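Local coordinates for protein dihydrodipicolinate synthase (Bacteroides thetaiotaomicron, PDB 4XKY) that probably acts as a tetrameric DapA-family lyase or aldolase that handles pyruvate through a Schiff base, as in dihydrodipicolinate synthase and N-acetylneuraminate lyase, at residues A[10-15]-A[29-34]; A[18-23]-A[56-61]; A[48-53]-A[275-280]; A[198-203]-A[224-229]. One frame throughout, in Å; residues are numbered along the deposited sequence.

Contact 1: residues A[10-15]-A[29-34]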
loop_
_atom_site.group_PDB
_atom_site.type_symbol
_atom_site.label_atom_id
_atom_site.label_comp_id
_atom_site.label_asym_id
_atom_site.label_seq_id
_atom_site.Cartn_x
_atom_site.Cartn_y
_atom_site.Cartn_z
ATOM N N PRO A 10 -19.873 -4.636 22.883
ATOM C CA PRO A 10 -20.321 -4.409 21.522
ATOM C C PRO A 10 -20.104 -2.987 21.078
ATOM O O PRO A 10 -20.426 -2.054 21.827
ATOM C CB PRO A 10 -21.820 -4.700 21.565
ATOM C CG PRO A 10 -22.189 -4.709 23.000
ATOM C CD PRO A 10 -20.970 -5.036 23.778
ATOM N N PRO A 11 -19.541 -2.827 19.874
ATOM C CA PRO A 11 -19.537 -1.568 19.172
ATOM C C PRO A 11 -20.927 -1.377 18.572
ATOM O O PRO A 11 -21.272 -1.988 17.544
ATOM C CB PRO A 11 -18.469 -1.770 18.087
ATOM C CG PRO A 11 -18.537 -3.235 17.776
ATOM C CD PRO A 11 -19.085 -3.930 19.017
ATOM N N LEU A 12 -21.737 -0.566 19.241
ATOM C CA LEU A 12 -23.098 -0.345 18.790
ATOM C C LEU A 12 -23.156 0.235 17.382
ATOM O O LEU A 12 -22.369 1.092 17.023
ATOM C CB LEU A 12 -23.853 0.587 19.733
ATOM C CG LEU A 12 -24.498 -0.023 20.977
ATOM C CD1 LEU A 12 -23.416 -0.605 21.853
ATOM C CD2 LEU A 12 -25.225 1.042 21.762
ATOM N N VAL A 13 -24.125 -0.232 16.593
ATOM C CA VAL A 13 -24.527 0.486 15.402
ATOM C C VAL A 13 -25.177 1.788 15.868
ATOM O O VAL A 13 -25.631 1.889 17.025
ATOM C CB VAL A 13 -25.490 -0.331 14.495
ATOM C CG1 VAL A 13 -24.832 -1.614 14.014
ATOM C CG2 VAL A 13 -26.769 -0.690 15.203
ATOM N N THR A 14 -25.143 2.793 14.996
ATOM C CA THR A 14 -25.837 4.046 15.215
ATOM C C THR A 14 -27.111 3.878 14.395
ATOM O O THR A 14 -27.080 3.987 13.184
ATOM C CB THR A 14 -24.996 5.268 14.765
ATOM O OG1 THR A 14 -23.742 5.304 15.485
ATOM C CG2 THR A 14 -25.766 6.570 15.011
ATOM N N PRO A 15 -28.229 3.528 15.047
ATOM C CA PRO A 15 -29.473 3.318 14.285
ATOM C C PRO A 15 -30.007 4.634 13.783
ATOM O O PRO A 15 -29.983 5.629 14.514
ATOM C CB PRO A 15 -30.426 2.675 15.280
ATOM C CG PRO A 15 -29.708 2.566 16.577
ATOM C CD PRO A 15 -28.411 3.325 16.490
ATOM N N ARG A 29 -34.335 -0.113 22.039
ATOM C CA ARG A 29 -34.478 -1.570 21.927
ATOM C C ARG A 29 -33.113 -2.238 21.848
ATOM O O ARG A 29 -32.912 -3.275 22.473
ATOM C CB ARG A 29 -35.339 -2.005 20.738
ATOM C CG ARG A 29 -36.844 -1.906 20.966
ATOM C CD ARG A 29 -37.616 -2.501 19.792
ATOM N NE ARG A 29 -37.406 -1.702 18.582
ATOM C CZ ARG A 29 -38.131 -0.643 18.239
ATOM N NH1 ARG A 29 -39.163 -0.245 18.985
ATOM N NH2 ARG A 29 -37.849 0.005 17.126
ATOM N N LEU A 30 -32.183 -1.652 21.083
ATOM C CA LEU A 30 -30.846 -2.241 20.933
ATOM C C LEU A 30 -30.144 -2.324 22.274
ATOM O O LEU A 30 -29.607 -3.369 22.629
ATOM C CB LEU A 30 -30.002 -1.439 19.935
ATOM C CG LEU A 30 -28.544 -1.843 19.695
ATOM C CD1 LEU A 30 -28.405 -3.243 19.123
ATOM C CD2 LEU A 30 -27.853 -0.839 18.784
ATOM N N ILE A 31 -30.150 -1.225 23.020
ATOM C CA ILE A 31 -29.459 -1.188 24.299
ATOM C C ILE A 31 -30.085 -2.109 25.361
ATOM O O ILE A 31 -29.353 -2.751 26.111
ATOM C CB ILE A 31 -29.301 0.253 24.825
ATOM C CG1 ILE A 31 -28.322 1.028 23.934
ATOM C CG2 ILE A 31 -28.802 0.253 26.277
ATOM C CD1 ILE A 31 -28.398 2.524 24.128
ATOM N N GLU A 32 -31.411 -2.179 25.436
ATOM C CA GLU A 32 -32.058 -3.131 26.333
ATOM C C GLU A 32 -31.656 -4.552 25.933
ATOM O O GLU A 32 -31.345 -5.363 26.775
ATOM C CB GLU A 32 -33.589 -2.987 26.320
ATOM C CG GLU A 32 -34.138 -1.670 26.890
ATOM C CD GLU A 32 -33.679 -1.376 28.312
ATOM O OE1 GLU A 32 -33.402 -2.340 29.056
ATOM O OE2 GLU A 32 -33.572 -0.186 28.694
ATOM N N HIS A 33 -31.643 -4.838 24.637
ATOM C CA HIS A 33 -31.295 -6.174 24.118
ATOM C C HIS A 33 -29.857 -6.554 24.516
ATOM O O HIS A 33 -29.587 -7.685 24.906
ATOM C CB HIS A 33 -31.503 -6.133 22.600
ATOM C CG HIS A 33 -30.949 -7.288 21.830
ATOM N ND1 HIS A 33 -31.507 -8.549 21.858
ATOM C CD2 HIS A 33 -29.968 -7.335 20.896
ATOM C CE1 HIS A 33 -30.864 -9.336 21.017
ATOM N NE2 HIS A 33 -29.924 -8.624 20.418
ATOM N N LEU A 34 -28.938 -5.593 24.461
ATOM C CA LEU A 34 -27.559 -5.873 24.846
ATOM C C LEU A 34 -27.420 -6.096 26.343
ATOM O O LEU A 34 -26.730 -7.034 26.780
ATOM C CB LEU A 34 -26.620 -4.768 24.375
ATOM C CG LEU A 34 -26.540 -4.630 22.854
ATOM C CD1 LEU A 34 -25.738 -3.403 22.497
ATOM C CD2 LEU A 34 -25.915 -5.839 22.210
#
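Residues 10-15 run as an irregular extended chain past one side of the helical segment 29-34. Their backbones never come close: the CA atoms of Pro10 and Leu34 lie 8.1 Å apart and those of Leu12 and Leu30 8.3 Å, so side chains alone fill the gap. Pro10, Leu12 and Pro15 turn toward the helix, while Pro11 and Thr14 point away from it. The ring of Pro10 meets Leu34 tip to tip, its CG 3.8 Å from Leu34 CD1. That same methyl also takes Leu12 CD1 at 3.7 Å, the two leucines sliding past each other in opposite directions. In the TIM barrel this is the start of the first beta-alpha-beta crossover: strand 7-8 leads through the loop to helix 24-36, which returns to strand 42-44. Leu42 of that strand packs on Leu12, Ile31 and Leu34, and Pro10 and Leu12 are hydrogen-bonded to Phe43 through the backbone. The other branch of Leu12 crosses Ile31 at about a right angle, with CD2 3.8 Å from Ile31 CG1. One turn before Leu34, Leu30 holds its CG anti to the backbone N (chi1 177°), which carries CD2 to 3.7 Å from Val13 CG2, again nearly perpendicular. Leu30 CD2 also stands 4.1 Å from Leu12 CG and reaches Pro15 more loosely, at 4.5 Å to its CG.

Contact 2: residues A[18-23]-A[56-61]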
loop_
_atom_site.group_PDB
_atom_site.type_symbol
_atom_site.label_atom_id
_atom_site.label_comp_id
_atom_site.label_asym_id
_atom_site.label_seq_id
_atom_site.Cartn_x
_atom_site.Cartn_y
_atom_site.Cartn_z
ATOM N N ASP A 18 -32.876 8.212 8.924
ATOM C CA ASP A 18 -32.457 8.853 7.678
ATOM C C ASP A 18 -30.991 9.225 7.845
ATOM O O ASP A 18 -30.432 9.005 8.916
ATOM C CB ASP A 18 -33.330 10.072 7.349
ATOM C CG ASP A 18 -33.250 10.487 5.865
ATOM O OD1 ASP A 18 -32.729 9.720 5.044
ATOM O OD2 ASP A 18 -33.699 11.593 5.515
ATOM N N ASP A 19 -30.378 9.768 6.795
ATOM C CA ASP A 19 -28.946 9.990 6.769
ATOM C C ASP A 19 -28.511 10.802 7.983
ATOM O O ASP A 19 -27.432 10.580 8.510
ATOM C CB ASP A 19 -28.509 10.723 5.496
ATOM C CG ASP A 19 -28.809 9.947 4.222
ATOM O OD1 ASP A 19 -28.385 8.799 4.066
ATOM O OD2 ASP A 19 -29.482 10.500 3.347
ATOM N N ASP A 20 -29.335 11.745 8.418
ATOM C CA ASP A 20 -28.976 12.612 9.531
ATOM C C ASP A 20 -30.016 12.585 10.637
ATOM O O ASP A 20 -30.171 13.578 11.338
ATOM C CB ASP A 20 -28.840 14.060 9.054
ATOM C CG ASP A 20 -27.871 14.860 9.917
ATOM O OD1 ASP A 20 -26.942 14.278 10.516
ATOM O OD2 ASP A 20 -28.006 16.075 9.981
ATOM N N VAL A 21 -30.731 11.468 10.803
ATOM C CA VAL A 21 -31.806 11.397 11.835
ATOM C C VAL A 21 -31.605 10.122 12.611
ATOM O O VAL A 21 -31.585 9.044 12.024
ATOM C CB VAL A 21 -33.244 11.355 11.234
ATOM C CG1 VAL A 21 -34.323 11.250 12.343
ATOM C CG2 VAL A 21 -33.518 12.580 10.387
ATOM N N LEU A 22 -31.481 10.250 13.921
ATOM C CA LEU A 22 -31.249 9.122 14.805
ATOM C C LEU A 22 -32.555 8.346 15.056
ATOM O O LEU A 22 -33.585 8.950 15.311
ATOM C CB LEU A 22 -30.691 9.627 16.145
ATOM C CG LEU A 22 -30.192 8.586 17.172
ATOM C CD1 LEU A 22 -28.904 7.908 16.715
ATOM C CD2 LEU A 22 -29.980 9.224 18.546
ATOM N N ASP A 23 -32.485 7.016 14.991
ATOM C CA ASP A 23 -33.605 6.114 15.363
ATOM C C ASP A 23 -33.581 5.847 16.864
ATOM O O ASP A 23 -32.989 4.868 17.344
ATOM C CB ASP A 23 -33.503 4.788 14.606
ATOM C CG ASP A 23 -34.555 3.752 15.047
ATOM O OD1 ASP A 23 -35.596 4.111 15.642
ATOM O OD2 ASP A 23 -34.322 2.560 14.810
ATOM N N TYR A 56 -21.615 15.861 12.824
ATOM C CA TYR A 56 -21.281 16.129 14.224
ATOM C C TYR A 56 -22.503 16.106 15.100
ATOM O O TYR A 56 -22.481 15.571 16.184
ATOM C CB TYR A 56 -20.657 17.513 14.360
ATOM C CG TYR A 56 -19.727 17.594 15.535
ATOM C CD1 TYR A 56 -18.537 16.880 15.523
ATOM C CD2 TYR A 56 -20.028 18.357 16.655
ATOM C CE1 TYR A 56 -17.659 16.929 16.582
ATOM C CE2 TYR A 56 -19.151 18.413 17.726
ATOM C CZ TYR A 56 -17.966 17.689 17.674
ATOM O OH TYR A 56 -17.049 17.693 18.687
ATOM N N LYS A 57 -23.585 16.708 14.633
ATOM C CA LYS A 57 -24.829 16.682 15.374
ATOM C C LYS A 57 -25.252 15.258 15.701
ATOM O O LYS A 57 -25.589 14.940 16.849
ATOM C CB LYS A 57 -25.925 17.393 14.580
ATOM C CG LYS A 57 -27.272 17.471 15.289
ATOM C CD LYS A 57 -28.368 17.856 14.302
ATOM C CE LYS A 57 -29.007 16.632 13.655
ATOM N NZ LYS A 57 -29.903 17.020 12.534
ATOM N N LEU A 58 -25.218 14.382 14.705
ATOM C CA LEU A 58 -25.687 13.017 14.930
ATOM C C LEU A 58 -24.784 12.256 15.877
ATOM O O LEU A 58 -25.265 11.544 16.737
ATOM C CB LEU A 58 -25.820 12.281 13.617
ATOM C CG LEU A 58 -26.744 11.093 13.506
ATOM C CD1 LEU A 58 -28.076 11.339 14.156
ATOM C CD2 LEU A 58 -26.944 10.813 12.039
ATOM N N ARG A 59 -23.479 12.447 15.761
ATOM C CA ARG A 59 -22.554 11.839 16.707
ATOM C C ARG A 59 -22.905 12.318 18.145
ATOM O O ARG A 59 -22.922 11.531 19.074
ATOM C CB ARG A 59 -21.115 12.168 16.327
ATOM C CG ARG A 59 -20.699 11.541 15.010
ATOM C CD ARG A 59 -19.564 12.291 14.343
ATOM N NE ARG A 59 -18.288 11.985 14.978
ATOM C CZ ARG A 59 -17.161 12.648 14.747
ATOM N NH1 ARG A 59 -17.153 13.684 13.903
ATOM N NH2 ARG A 59 -16.051 12.289 15.383
ATOM N N MET A 60 -23.216 13.597 18.315
ATOM C CA MET A 60 -23.568 14.095 19.651
ATOM C C MET A 60 -24.866 13.488 20.169
ATOM O O MET A 60 -24.939 13.101 21.327
ATOM C CB MET A 60 -23.612 15.614 19.693
ATOM C CG MET A 60 -22.216 16.197 19.536
ATOM S SD MET A 60 -22.011 17.995 19.605
ATOM C CE MET A 60 -23.353 18.600 18.583
ATOM N N GLU A 61 -25.867 13.368 19.307
ATOM C CA GLU A 61 -27.117 12.735 19.694
ATOM C C GLU A 61 -26.940 11.264 20.070
ATOM O O GLU A 61 -27.590 10.790 20.987
ATOM C CB GLU A 61 -28.154 12.886 18.600
ATOM C CG GLU A 61 -28.503 14.343 18.363
ATOM C CD GLU A 61 -29.569 14.548 17.311
ATOM O OE1 GLU A 61 -29.973 13.566 16.650
ATOM O OE2 GLU A 61 -29.981 15.710 17.125
HETATM O O HOH W 1 -31.650 12.867 14.996
#
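A type I beta turn, Asp18 to Val21, and the short strand 21-22 behind it lean on the first turns of helix 56-70, on the outside of the TIM barrel. Leu58 is the side chain that joins them. Its CB lies 3.9 Å from Asp20 OD1. With CG anti to the backbone N (chi1 -157°), the two methyls are then sent forward, CD2 to the turn and CD1 to the strand. CD2 meets the corner of the turn, 3.6 Å from Asp19 O and 3.7 Å from Asp20 CA. CD1 lies 3.6 Å from Leu22 N and 3.7 Å from Leu22 CB. Beside this apolar patch the Asp20 carboxylate splits its duties. OD1 is hydrogen-bonded to Ser55 OG, which also bonds Leu58 N at the start of the helix, whereas OD2 makes a salt bridge to Lys57 NZ, 3.3 Å away, whose hydrogen bond is weak; the lysine chain bends at chi3 to get there. The preceding Tyr56 meets an aromatic ring of a neighbouring subunit, placing this edge of the contact near the tetramer interface. Further along, Leu22 CD2 rests near Glu61 O, and a water accepts from Leu22 N at 2.8 Å and donates to Glu61 OE1 at 2.5 Å.

Contact 3: residues A[48-53]-A[275-280]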
loop_
_atom_site.group_PDB
_atom_site.type_symbol
_atom_site.label_atom_id
_atom_site.label_comp_id
_atom_site.label_asym_id
_atom_site.label_seq_id
_atom_site.Cartn_x
_atom_site.Cartn_y
_atom_site.Cartn_z
ATOM N N THR A 48 -18.210 0.339 13.305
ATOM C CA THR A 48 -19.549 -0.234 13.271
ATOM C C THR A 48 -20.697 0.788 13.457
ATOM O O THR A 48 -21.800 0.600 12.892
ATOM C CB THR A 48 -19.648 -1.355 14.317
ATOM O OG1 THR A 48 -18.701 -2.374 13.977
ATOM C CG2 THR A 48 -20.992 -1.961 14.318
ATOM N N GLY A 49 -20.404 1.850 14.215
ATOM C CA GLY A 49 -21.318 2.985 14.458
ATOM C C GLY A 49 -21.271 4.072 13.396
ATOM O O GLY A 49 -21.895 5.122 13.563
ATOM N N GLU A 50 -20.512 3.834 12.317
ATOM C CA GLU A 50 -20.432 4.775 11.170
ATOM C C GLU A 50 -19.949 6.199 11.577
ATOM O O GLU A 50 -20.389 7.191 10.993
ATOM C CB GLU A 50 -21.829 4.897 10.488
ATOM C CG GLU A 50 -22.280 3.704 9.668
ATOM C CD GLU A 50 -23.767 3.751 9.301
ATOM O OE1 GLU A 50 -24.151 4.269 8.218
ATOM O OE2 GLU A 50 -24.556 3.246 10.119
ATOM N N SER A 51 -19.073 6.341 12.564
ATOM C CA SER A 51 -18.872 7.701 13.139
ATOM C C SER A 51 -18.384 8.732 12.104
ATOM O O SER A 51 -18.899 9.855 12.000
ATOM C CB SER A 51 -17.896 7.706 14.311
ATOM O OG SER A 51 -17.852 9.019 14.883
ATOM N N GLN A 52 -17.399 8.330 11.322
ATOM C CA GLN A 52 -16.805 9.246 10.351
ATOM C C GLN A 52 -17.832 9.807 9.363
ATOM O O GLN A 52 -17.749 10.990 8.996
ATOM C CB GLN A 52 -15.711 8.532 9.572
ATOM C CG GLN A 52 -16.246 7.369 8.747
ATOM C CD GLN A 52 -15.223 6.273 8.545
ATOM O OE1 GLN A 52 -14.051 6.427 8.897
ATOM N NE2 GLN A 52 -15.661 5.153 7.975
ATOM N N SER A 53 -18.806 8.978 8.964
ATOM C CA SER A 53 -19.730 9.349 7.874
ATOM C C SER A 53 -20.968 10.120 8.362
ATOM O O SER A 53 -21.740 10.657 7.572
ATOM C CB SER A 53 -20.103 8.107 7.050
ATOM O OG SER A 53 -21.117 7.364 7.708
ATOM N N TYR A 275 -31.516 1.419 8.294
ATOM C CA TYR A 275 -31.066 2.522 7.414
ATOM C C TYR A 275 -29.553 2.768 7.534
ATOM O O TYR A 275 -29.019 2.802 8.650
ATOM C CB TYR A 275 -31.834 3.836 7.706
ATOM C CG TYR A 275 -31.696 4.835 6.580
ATOM C CD1 TYR A 275 -32.591 4.829 5.521
ATOM C CD2 TYR A 275 -30.650 5.762 6.561
ATOM C CE1 TYR A 275 -32.465 5.725 4.493
ATOM C CE2 TYR A 275 -30.504 6.640 5.515
ATOM C CZ TYR A 275 -31.432 6.615 4.501
ATOM O OH TYR A 275 -31.363 7.464 3.453
ATOM N N VAL A 276 -28.891 2.977 6.389
ATOM C CA VAL A 276 -27.437 3.220 6.323
ATOM C C VAL A 276 -27.166 4.616 5.731
ATOM O O VAL A 276 -27.776 5.002 4.733
ATOM C CB VAL A 276 -26.732 2.151 5.468
ATOM C CG1 VAL A 276 -25.253 2.461 5.309
ATOM C CG2 VAL A 276 -26.905 0.766 6.092
ATOM N N ALA A 277 -26.264 5.388 6.344
ATOM C CA ALA A 277 -26.100 6.781 5.934
ATOM C C ALA A 277 -25.343 6.853 4.620
ATOM O O ALA A 277 -24.373 6.118 4.416
ATOM C CB ALA A 277 -25.288 7.550 6.966
ATOM N N ALA A 278 -25.772 7.761 3.769
ATOM C CA ALA A 278 -25.009 8.144 2.596
ATOM C C ALA A 278 -23.552 8.446 2.992
ATOM O O ALA A 278 -23.300 9.030 4.049
ATOM C CB ALA A 278 -25.639 9.368 1.953
ATOM N N PRO A 279 -22.599 8.074 2.135
ATOM C CA PRO A 279 -22.782 7.617 0.754
ATOM C C PRO A 279 -23.224 6.165 0.526
ATOM O O PRO A 279 -23.430 5.774 -0.627
ATOM C CB PRO A 279 -21.375 7.764 0.173
ATOM C CG PRO A 279 -20.470 7.488 1.342
ATOM C CD PRO A 279 -21.185 8.024 2.553
ATOM N N PHE A 280 -23.309 5.364 1.581
ATOM C CA PHE A 280 -23.779 3.987 1.453
ATOM C C PHE A 280 -25.311 3.964 1.505
ATOM O O PHE A 280 -25.930 4.983 1.826
ATOM C CB PHE A 280 -23.154 3.117 2.544
ATOM C CG PHE A 280 -21.649 2.971 2.413
ATOM C CD1 PHE A 280 -21.084 2.425 1.260
ATOM C CD2 PHE A 280 -20.800 3.389 3.429
ATOM C CE1 PHE A 280 -19.704 2.293 1.138
ATOM C CE2 PHE A 280 -19.421 3.268 3.312
ATOM C CZ PHE A 280 -18.873 2.726 2.172
HETATM O O HOH W 2 -22.512 5.060 6.215
HETATM O O HOH W 3 -21.405 10.822 4.852
#
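This is a buried polar contact, in which a carboxylate and a water tie the loop that follows barrel strand 42-44 to the irregular chain between helices 257-268 and 285-298. Glu50 does the reaching. Its CG stands anti to the carbonyl carbon and the chain runs extended beyond it (chi2 167°), so OE1 arrives at the backbone of the other loop. There it accepts from Ala277 N at 3.0 Å with its syn lone pair, along a nearly straight N-H line of 165°. Residues 48-50 belong to the Thr-Thr-Gly-Glu sequence of the DapA family, and Thr48 is predicted to bind pyruvate. OE2, the other oxygen, forms a salt bridge with Lys263 of helix 257-268, which probably helps keep the carboxylate charged. An alanine at Glu50 would probably loosen the join of the two loops, since the grip on Ala277 N and the salt bridge to Lys263 would both go. A water with its oxygen at the in-plane edge of the Phe280 ring donates to Glu50 OE1 at 2.7 Å and to Ala277 O at 2.8 Å, and accepts from Ser53 OG. Val276 CG1 fills in beside the carboxylate, 3.6 Å from Glu50 OE1.

Contact 4: residues A[198-203]-A[224-229]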
loop_
_atom_site.group_PDB
_atom_site.type_symbol
_atom_site.label_atom_id
_atom_site.label_comp_id
_atom_site.label_asym_id
_atom_site.label_seq_id
_atom_site.Cartn_x
_atom_site.Cartn_y
_atom_site.Cartn_z
ATOM N N GLU A 198 -9.769 -17.129 20.276
ATOM C CA GLU A 198 -8.384 -17.544 20.366
ATOM C C GLU A 198 -7.572 -16.517 21.172
ATOM O O GLU A 198 -6.683 -16.888 21.927
ATOM C CB GLU A 198 -7.804 -17.828 18.989
ATOM C CG GLU A 198 -7.348 -16.618 18.216
ATOM C CD GLU A 198 -7.067 -16.984 16.772
ATOM O OE1 GLU A 198 -5.910 -16.802 16.317
ATOM O OE2 GLU A 198 -8.006 -17.476 16.109
ATOM N N SER A 199 -7.909 -15.237 21.041
ATOM C CA SER A 199 -7.193 -14.203 21.776
ATOM C C SER A 199 -7.522 -14.313 23.258
ATOM O O SER A 199 -6.634 -14.192 24.092
ATOM C CB SER A 199 -7.552 -12.817 21.262
ATOM O OG SER A 199 -7.411 -12.738 19.850
ATOM N N VAL A 200 -8.788 -14.575 23.597
ATOM C CA VAL A 200 -9.153 -14.690 25.013
ATOM C C VAL A 200 -8.496 -15.920 25.643
ATOM O O VAL A 200 -8.000 -15.859 26.762
ATOM C CB VAL A 200 -10.682 -14.698 25.232
ATOM C CG1 VAL A 200 -11.038 -15.021 26.678
ATOM C CG2 VAL A 200 -11.256 -13.338 24.896
ATOM N N LEU A 201 -8.457 -17.026 24.912
ATOM C CA LEU A 201 -7.812 -18.242 25.412
ATOM C C LEU A 201 -6.420 -17.973 25.927
ATOM O O LEU A 201 -5.977 -18.587 26.902
ATOM C CB LEU A 201 -7.736 -19.309 24.325
ATOM C CG LEU A 201 -8.969 -20.195 24.244
ATOM C CD1 LEU A 201 -8.967 -20.960 22.934
ATOM C CD2 LEU A 201 -9.020 -21.163 25.418
ATOM N N LEU A 202 -5.735 -17.075 25.235
ATOM C CA LEU A 202 -4.387 -16.656 25.586
ATOM C C LEU A 202 -4.370 -15.355 26.377
ATOM O O LEU A 202 -3.394 -14.623 26.335
ATOM C CB LEU A 202 -3.566 -16.467 24.312
ATOM C CG LEU A 202 -2.792 -17.686 23.861
ATOM C CD1 LEU A 202 -3.709 -18.830 23.484
ATOM C CD2 LEU A 202 -1.931 -17.281 22.678
ATOM N N GLY A 203 -5.450 -15.055 27.088
ATOM C CA GLY A 203 -5.430 -13.979 28.083
ATOM C C GLY A 203 -5.901 -12.592 27.669
ATOM O O GLY A 203 -5.829 -11.677 28.482
ATOM N N ASN A 224 -16.847 -16.627 27.724
ATOM C CA ASN A 224 -16.755 -17.411 28.973
ATOM C C ASN A 224 -16.130 -18.803 28.789
ATOM O O ASN A 224 -15.332 -19.250 29.622
ATOM C CB ASN A 224 -18.156 -17.521 29.610
ATOM C CG ASN A 224 -18.590 -16.224 30.277
ATOM O OD1 ASN A 224 -17.811 -15.600 30.974
ATOM N ND2 ASN A 224 -19.827 -15.824 30.081
ATOM N N ALA A 225 -16.504 -19.468 27.695
ATOM C CA ALA A 225 -15.894 -20.728 27.298
ATOM C C ALA A 225 -14.406 -20.546 26.967
ATOM O O ALA A 225 -13.612 -21.436 27.266
ATOM C CB ALA A 225 -16.615 -21.312 26.096
ATOM N N ALA A 226 -14.022 -19.423 26.343
ATOM C CA ALA A 226 -12.583 -19.191 26.040
ATOM C C ALA A 226 -11.821 -18.887 27.327
ATOM O O ALA A 226 -10.699 -19.362 27.539
ATOM C CB ALA A 226 -12.385 -18.067 25.025
ATOM N N LYS A 227 -12.482 -18.127 28.196
ATOM C CA LYS A 227 -11.931 -17.708 29.478
ATOM C C LYS A 227 -11.572 -18.871 30.347
ATOM O O LYS A 227 -10.525 -18.884 30.986
ATOM C CB LYS A 227 -12.939 -16.873 30.257
ATOM C CG LYS A 227 -12.276 -16.126 31.389
ATOM C CD LYS A 227 -13.275 -15.351 32.206
ATOM C CE LYS A 227 -12.569 -14.719 33.391
ATOM N NZ LYS A 227 -13.537 -14.292 34.433
ATOM N N ASN A 228 -12.481 -19.829 30.387
ATOM C CA ASN A 228 -12.333 -21.005 31.217
ATOM C C ASN A 228 -11.743 -22.176 30.462
ATOM O O ASN A 228 -11.657 -23.266 30.997
ATOM C CB ASN A 228 -13.706 -21.375 31.765
ATOM C CG ASN A 228 -14.313 -20.249 32.573
ATOM O OD1 ASN A 228 -13.666 -19.701 33.470
ATOM N ND2 ASN A 228 -15.550 -19.888 32.260
ATOM N N ALA A 229 -11.362 -21.968 29.207
ATOM C CA ALA A 229 -10.782 -23.037 28.406
ATOM C C ALA A 229 -11.706 -24.270 28.350
ATOM O O ALA A 229 -11.242 -25.409 28.374
ATOM C CB ALA A 229 -9.397 -23.405 28.943
#
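Two neighbouring helices of the TIM barrel's outer layer, 196-201 and 216-227, come together where both end, strand 206-207 lying between them in sequence. Ala226 is the close point: its CA is only 4.9 Å from that of Leu201, a spacing that its single methyl permits. That methyl faces helix 196-201 and is met by two differently turned side chains. Val200 points toward it, with CB 3.8 Å from Ala226 CB. Because Val200 CG1 is anti to the backbone N (chi1 172°), this branch runs on past the methyl, touching Ala226 CB at 3.7 Å and lying equally far, 3.7 Å, from Lys227 N. Leu201 starts out alongside the other helix rather than toward it, and its end then swings in: CG passes Ala226 CB at 4.1 Å, and CD2 goes on to Ala229, 3.9 Å from its CA. Met231 of helix 231-247 and an apolar side chain of a neighbouring subunit also pack on Leu201, which therefore fills the join between its own helix end, the end of helix 216-227 and the neighbouring subunit. An alanine at Leu201 would probably leave the Ala226-Ala229 corner poorly packed, because the branch that spans it would be missing. Each helix closes in a Schellman motif, with Gly203 and Ala229 at positive phi; at Gly203 a CB would be jammed against Leu202 O. In the second of these motifs Ala229 N donates back to Ala226 O, the same oxygen against which Leu201 CD2 presses at 3.2 Å.

Contacts 1, 2 and 3 form one continuous cluster. Contact 2 joins contact 1 where Pro15 O lies 2.9 Å from Asp23 N, a probable hydrogen bond, and contact 3 where Asp19 OD1 lies 2.8 Å from Ala278 N; the centres of contacts 2 and 3 are about 10 Å apart. Thr14 OG1, 2.7 Å from Gly49 O, links contacts 1 and 3 and so ties the first barrel loop to the one carrying Thr48, predicted to bind pyruvate, whose side chain is about 4 Å from that of Val13. Contact 4 stands apart, its centre about 37 Å from that of contact 2 across the chain; Val200 there is about 10 Å from Val208, also predicted to bind pyruvate, side chain to side chain.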